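Side-chain contacts in putative secreted protein (Pseudomonas aeruginosa, PDB 3NPD), which is of unknown function but belongs to a Pseudomonas-specific family of probably secreted proteins thought to be regulated by quorum sensing and linked to virulence: residues A52-A55 / E56-R59; S92-Y96 / K97-P101. All blocks are in the same frame, centred on the assembly; numbering follows the deposited sequence.

Interaction 1. Residues A52-A55 / E56-R59. With SO4 (sulfate ion), chain B.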
loop_
_atom_site.group_PDB
_atom_site.type_symbol
_atom_site.label_atom_id
_atom_site.label_comp_id
_atom_site.label_asym_id
_atom_site.label_seq_id
_atom_site.Cartn_x
_atom_site.Cartn_y
_atom_site.Cartn_z
ATOM N N ALA A 52 -15.523 -9.751 4.633
ATOM C CA ALA A 52 -15.532 -11.061 3.981
ATOM C C ALA A 52 -16.119 -11.052 2.589
ATOM O O ALA A 52 -15.529 -11.627 1.670
ATOM C CB ALA A 52 -16.287 -12.079 4.884
ATOM N N SER A 53 -17.273 -10.412 2.416
ATOM C CA SER A 53 -17.929 -10.421 1.095
ATOM C C SER A 53 -17.137 -9.659 0.044
ATOM O O SER A 53 -16.964 -10.159 -1.074
ATOM C CB SER A 53 -19.383 -9.937 1.150
ATOM O OG SER A 53 -20.194 -10.932 1.749
ATOM N N HIS A 54 -16.638 -8.484 0.392
ATOM C CA HIS A 54 -15.808 -7.723 -0.516
ATOM C C HIS A 54 -14.449 -8.424 -0.749
ATOM O O HIS A 54 -13.904 -8.345 -1.830
ATOM C CB HIS A 54 -15.578 -6.320 -0.010
ATOM C CG HIS A 54 -14.954 -5.408 -1.030
ATOM N ND1 HIS A 54 -15.486 -5.250 -2.289
ATOM C CD2 HIS A 54 -13.847 -4.639 -0.995
ATOM C CE1 HIS A 54 -14.752 -4.401 -2.976
ATOM N NE2 HIS A 54 -13.749 -4.018 -2.215
ATOM N N ALA A 55 -13.912 -9.087 0.270
ATOM C CA ALA A 55 -12.669 -9.847 0.112
ATOM C C ALA A 55 -12.828 -10.904 -1.007
ATOM O O ALA A 55 -11.902 -11.140 -1.790
ATOM C CB ALA A 55 -12.274 -10.543 1.444
ATOM N N GLU A 56 -13.996 -11.545 -1.040
ATOM C CA GLU A 56 -14.301 -12.527 -2.095
ATOM C C GLU A 56 -14.357 -11.897 -3.469
ATOM O O GLU A 56 -13.832 -12.464 -4.430
ATOM C CB GLU A 56 -15.561 -13.310 -1.790
ATOM C CG GLU A 56 -15.367 -14.320 -0.660
ATOM C CD GLU A 56 -14.484 -15.520 -1.066
ATOM O OE1 GLU A 56 -13.236 -15.451 -0.989
ATOM O OE2 GLU A 56 -15.064 -16.571 -1.424
ATOM N N ARG A 57 -14.981 -10.724 -3.580
ATOM C CA ARG A 57 -15.011 -9.990 -4.846
ATOM C C ARG A 57 -13.609 -9.645 -5.295
ATOM O O ARG A 57 -13.285 -9.776 -6.490
ATOM C CB ARG A 57 -15.839 -8.705 -4.738
ATOM C CG ARG A 57 -17.309 -8.934 -4.458
ATOM C CD ARG A 57 -18.192 -7.738 -4.880
ATOM N NE ARG A 57 -17.970 -6.430 -4.222
ATOM C CZ ARG A 57 -18.336 -6.070 -2.977
ATOM N NH1 ARG A 57 -18.862 -6.924 -2.108
ATOM N NH2 ARG A 57 -18.114 -4.815 -2.568
HETATM N N MSE A 58 -12.762 -9.214 -4.350
HETATM C CA MSE A 58 -11.350 -8.950 -4.656
HETATM C C MSE A 58 -10.596 -10.167 -5.163
HETATM O O MSE A 58 -9.928 -10.096 -6.181
HETATM C CB MSE A 58 -10.610 -8.318 -3.485
HETATM C CG MSE A 58 -11.119 -6.954 -3.221
HETATM SE SE MSE A 58 -10.272 -6.095 -1.716
HETATM C CE MSE A 58 -8.575 -5.711 -2.578
ATOM N N ARG A 59 -10.782 -11.283 -4.502
ATOM C CA ARG A 59 -10.110 -12.522 -4.880
ATOM C C ARG A 59 -10.554 -13.069 -6.223
ATOM O O ARG A 59 -9.799 -13.803 -6.854
ATOM C CB ARG A 59 -10.341 -13.590 -3.820
ATOM C CG ARG A 59 -9.591 -13.314 -2.520
ATOM C CD ARG A 59 -9.867 -14.455 -1.566
ATOM N NE ARG A 59 -9.277 -14.255 -0.256
ATOM C CZ ARG A 59 -9.919 -14.098 0.905
ATOM N NH1 ARG A 59 -11.240 -14.115 0.989
ATOM N NH2 ARG A 59 -9.201 -13.931 2.021
HETATM S S SO4 B . -17.275 -9.584 7.901
HETATM O O1 SO4 B . -15.833 -9.638 7.588
HETATM O O2 SO4 B . -18.180 -9.422 6.753
HETATM O O3 SO4 B . -17.648 -10.825 8.571
HETATM O O4 SO4 B . -17.528 -8.419 8.774
HETATM O O HOH W 1 -13.905 -13.665 2.541
#
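Ala52 O and Glu56 N open the regular i to i+4 bonding of the short helix 52-60, whose first turns illustrate how an alpha-helix settles its polar atoms one by one. Four backbone bonds join 52-55 to 56-59: Glu56 N to Ala52 O, Arg57 N to Ser53 O, Met58 N to His54 O and Arg59 N to Ala55 O, the third of them the straightest. The N-H groups of a first turn have no acceptor within the helix; that of Ala52 is met by a sulfate ion, probably from the crystallisation liquor. Ala52 N donates to sulfate O1 at 3.0 Å and more weakly to O2. An anion at the N-terminal end would also suit the helix dipole.

Ala52 O has a second partner besides Glu56 N: a water that donates to it at 2.7 Å and weakly accepts from Arg59 NH1. The same Arg59 NH1 forms a salt bridge to Glu56 OE1, 3.1 Å away, reaching the carboxylate on its anti side and somewhat out of its plane. The Arg59 chain runs extended from CG to NE, which brings Arg59 NH1 to 3.7 Å from Ala55 CB, an oblique approach, while NH2 bonds to Pro101 O in the last strand.

On another side of the helix, the first torsion of His54 (chi1 -169°, CG anti to the backbone N) swings the ring along the helix toward the later residues. A bend at chi3 (-62°) turns the Arg57 guanidinium back toward His54, the two planes 54° apart: Arg57 NE lies at the edge of the imidazole, and His54 ND1 over one face of the guanidinium. The selenium of selenomethionine Met58 is placed obliquely to the ring, and Met58 CG covers one ring face in a CH-pi contact, 4.3 Å from the His54 centroid.

Interaction 2. Residues S92-Y96 / K97-P101. With SO4 (sulfate ion), chain B.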
loop_
_atom_site.group_PDB
_atom_site.type_symbol
_atom_site.label_atom_id
_atom_site.label_comp_id
_atom_site.label_asym_id
_atom_site.label_seq_id
_atom_site.Cartn_x
_atom_site.Cartn_y
_atom_site.Cartn_z
ATOM N N SER A 92 -1.393 -3.964 1.225
ATOM C CA SER A 92 -1.613 -5.236 1.907
ATOM C C SER A 92 -3.014 -5.250 2.471
ATOM O O SER A 92 -3.318 -4.566 3.455
ATOM C CB SER A 92 -0.538 -5.470 2.984
ATOM O OG SER A 92 -0.833 -6.615 3.761
ATOM N N PHE A 93 -3.871 -6.032 1.832
ATOM C CA PHE A 93 -5.270 -6.222 2.283
ATOM C C PHE A 93 -5.379 -7.533 3.008
ATOM O O PHE A 93 -4.913 -8.584 2.512
ATOM C CB PHE A 93 -6.217 -6.274 1.097
ATOM C CG PHE A 93 -6.334 -4.999 0.323
ATOM C CD1 PHE A 93 -5.449 -4.721 -0.737
ATOM C CD2 PHE A 93 -7.363 -4.077 0.595
ATOM C CE1 PHE A 93 -5.579 -3.533 -1.468
ATOM C CE2 PHE A 93 -7.471 -2.894 -0.141
ATOM C CZ PHE A 93 -6.584 -2.630 -1.152
ATOM N N THR A 94 -5.996 -7.505 4.184
ATOM C CA THR A 94 -6.270 -8.701 4.984
ATOM C C THR A 94 -7.753 -8.714 5.381
ATOM O O THR A 94 -8.413 -7.690 5.338
ATOM C CB THR A 94 -5.340 -8.740 6.208
ATOM O OG1 THR A 94 -5.607 -7.612 7.040
ATOM C CG2 THR A 94 -3.844 -8.761 5.748
ATOM N N GLU A 95 -8.258 -9.866 5.778
ATOM C CA GLU A 95 -9.634 -10.013 6.224
ATOM C C GLU A 95 -9.878 -9.280 7.541
ATOM O O GLU A 95 -9.067 -9.358 8.454
ATOM C CB GLU A 95 -9.962 -11.502 6.424
ATOM C CG GLU A 95 -10.372 -12.202 5.154
ATOM C CD GLU A 95 -11.864 -12.102 4.922
ATOM O OE1 GLU A 95 -12.429 -10.992 5.104
ATOM O OE2 GLU A 95 -12.451 -13.139 4.543
ATOM N N TYR A 96 -11.005 -8.601 7.644
ATOM C CA TYR A 96 -11.352 -7.886 8.871
ATOM C C TYR A 96 -11.421 -8.819 10.083
ATOM O O TYR A 96 -10.856 -8.501 11.093
ATOM C CB TYR A 96 -12.667 -7.169 8.661
ATOM C CG TYR A 96 -13.152 -6.447 9.880
ATOM C CD1 TYR A 96 -12.432 -5.379 10.397
ATOM C CD2 TYR A 96 -14.323 -6.827 10.537
ATOM C CE1 TYR A 96 -12.847 -4.684 11.511
ATOM C CE2 TYR A 96 -14.782 -6.103 11.645
ATOM C CZ TYR A 96 -14.018 -5.070 12.165
ATOM O OH TYR A 96 -14.462 -4.427 13.282
ATOM N N LYS A 97 -12.164 -9.911 9.955
ATOM C CA LYS A 97 -12.364 -10.817 11.110
ATOM C C LYS A 97 -11.172 -11.697 11.506
ATOM O O LYS A 97 -11.017 -12.009 12.689
ATOM C CB LYS A 97 -13.541 -11.751 10.806
ATOM C CG LYS A 97 -14.879 -11.056 10.665
ATOM C CD LYS A 97 -15.411 -10.664 11.973
ATOM C CE LYS A 97 -16.738 -9.926 11.880
ATOM N NZ LYS A 97 -17.942 -10.725 11.494
ATOM N N THR A 98 -10.403 -12.158 10.533
ATOM C CA THR A 98 -9.323 -13.151 10.744
ATOM C C THR A 98 -7.917 -12.656 10.475
ATOM O O THR A 98 -6.953 -13.303 10.850
ATOM C CB THR A 98 -9.565 -14.355 9.818
ATOM O OG1 THR A 98 -9.397 -13.951 8.445
ATOM C CG2 THR A 98 -10.992 -14.919 9.966
ATOM N N ASN A 99 -7.781 -11.517 9.789
ATOM C CA ASN A 99 -6.490 -11.060 9.282
ATOM C C ASN A 99 -5.777 -11.952 8.217
ATOM O O ASN A 99 -4.608 -11.680 7.888
ATOM C CB ASN A 99 -5.505 -10.682 10.408
ATOM C CG ASN A 99 -4.562 -9.592 9.984
ATOM O OD1 ASN A 99 -5.001 -8.533 9.520
ATOM N ND2 ASN A 99 -3.258 -9.819 10.148
ATOM N N GLN A 100 -6.486 -12.920 7.653
ATOM C CA GLN A 100 -5.928 -13.741 6.565
ATOM C C GLN A 100 -5.711 -12.859 5.322
ATOM O O GLN A 100 -6.517 -11.939 5.075
ATOM C CB GLN A 100 -6.840 -14.924 6.248
ATOM C CG GLN A 100 -6.614 -16.115 7.171
ATOM C CD GLN A 100 -5.428 -16.936 6.723
ATOM O OE1 GLN A 100 -4.521 -17.219 7.504
ATOM N NE2 GLN A 100 -5.409 -17.290 5.445
ATOM N N PRO A 101 -4.597 -13.095 4.545
ATOM C CA PRO A 101 -4.379 -12.256 3.356
ATOM C C PRO A 101 -5.505 -12.374 2.354
ATOM O O PRO A 101 -6.104 -13.445 2.229
ATOM C CB PRO A 101 -3.058 -12.792 2.763
ATOM C CG PRO A 101 -2.322 -13.285 3.955
ATOM C CD PRO A 101 -3.419 -13.985 4.749
HETATM S S SO4 B . -17.275 -9.584 7.901
HETATM O O1 SO4 B . -15.833 -9.638 7.588
HETATM O O2 SO4 B . -18.180 -9.422 6.753
HETATM O O3 SO4 B . -17.648 -10.825 8.571
HETATM O O4 SO4 B . -17.528 -8.419 8.774
HETATM O O HOH W 2 -13.522 -10.741 7.425
#
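Phe93 O lies 3.8 Å from Pro101 CA where the chain returns beside strand 88-95, while the Phe93 side chain leads off to Met58 and Val102. Thr94 pairs with Pro101 as an antiparallel, non-hydrogen-bonded pair whose side chains diverge. The Thr94 hydroxyl, with OG1 between backbone N and carbonyl carbon (chi1 63°), donates to Asn99 OD1 at 2.7 Å; the donor stands well above the amide plane.

Glu95 ties the loop at both its backbone poles: N gives to Gln100 O at 2.8 Å, and O accepts from Asn99 N at the same length but with a more bent geometry. Glu95 CB and Thr98 OG1 lie alongside at 3.2 Å, and that hydroxyl oxygen is itself held by Gln100 N. The Glu95 carboxylate turns away from the loop, where OE1 takes a hydrogen from a water that also accepts from Lys97 N and donates to sulfate O1.

Tyr96 starts the turn, its ring in a cation-pi contact with Arg51. Bends at chi2 (-76°) and chi4 (71°) lay the Lys97 chain along the sulfate, and Lys97 NZ donates to sulfate O3 at 2.9 Å. The whole is a beta-hairpin connection between strands 88-95 and 101-107, with Asn99 at positive phi and an ST turn formed by Thr98.

Interaction 1 comes first along the chain, on helix 52-60 just after strand 43-50; interaction 2 follows in series, at the hairpin joining strands 88-95 and 101-107 of the mixed sheet. Their centres lie 11 Å apart on the same side of the chain's centre, and the two meet directly: Met58 CE packs on Phe93 CG at 3.7 Å, Ala52 and Ala55 rest against Glu95, and Arg59 NH2 probably bonds to Pro101 O at 3.1 Å. The sulfate, probably from the crystallisation liquor, is held by Ala52 N, Arg51 NH1 and Lys97 NZ, and so touches both. Residues far apart in sequence thus bring the helix against the ends of strands 88-95 and 101-107, next to their hairpin.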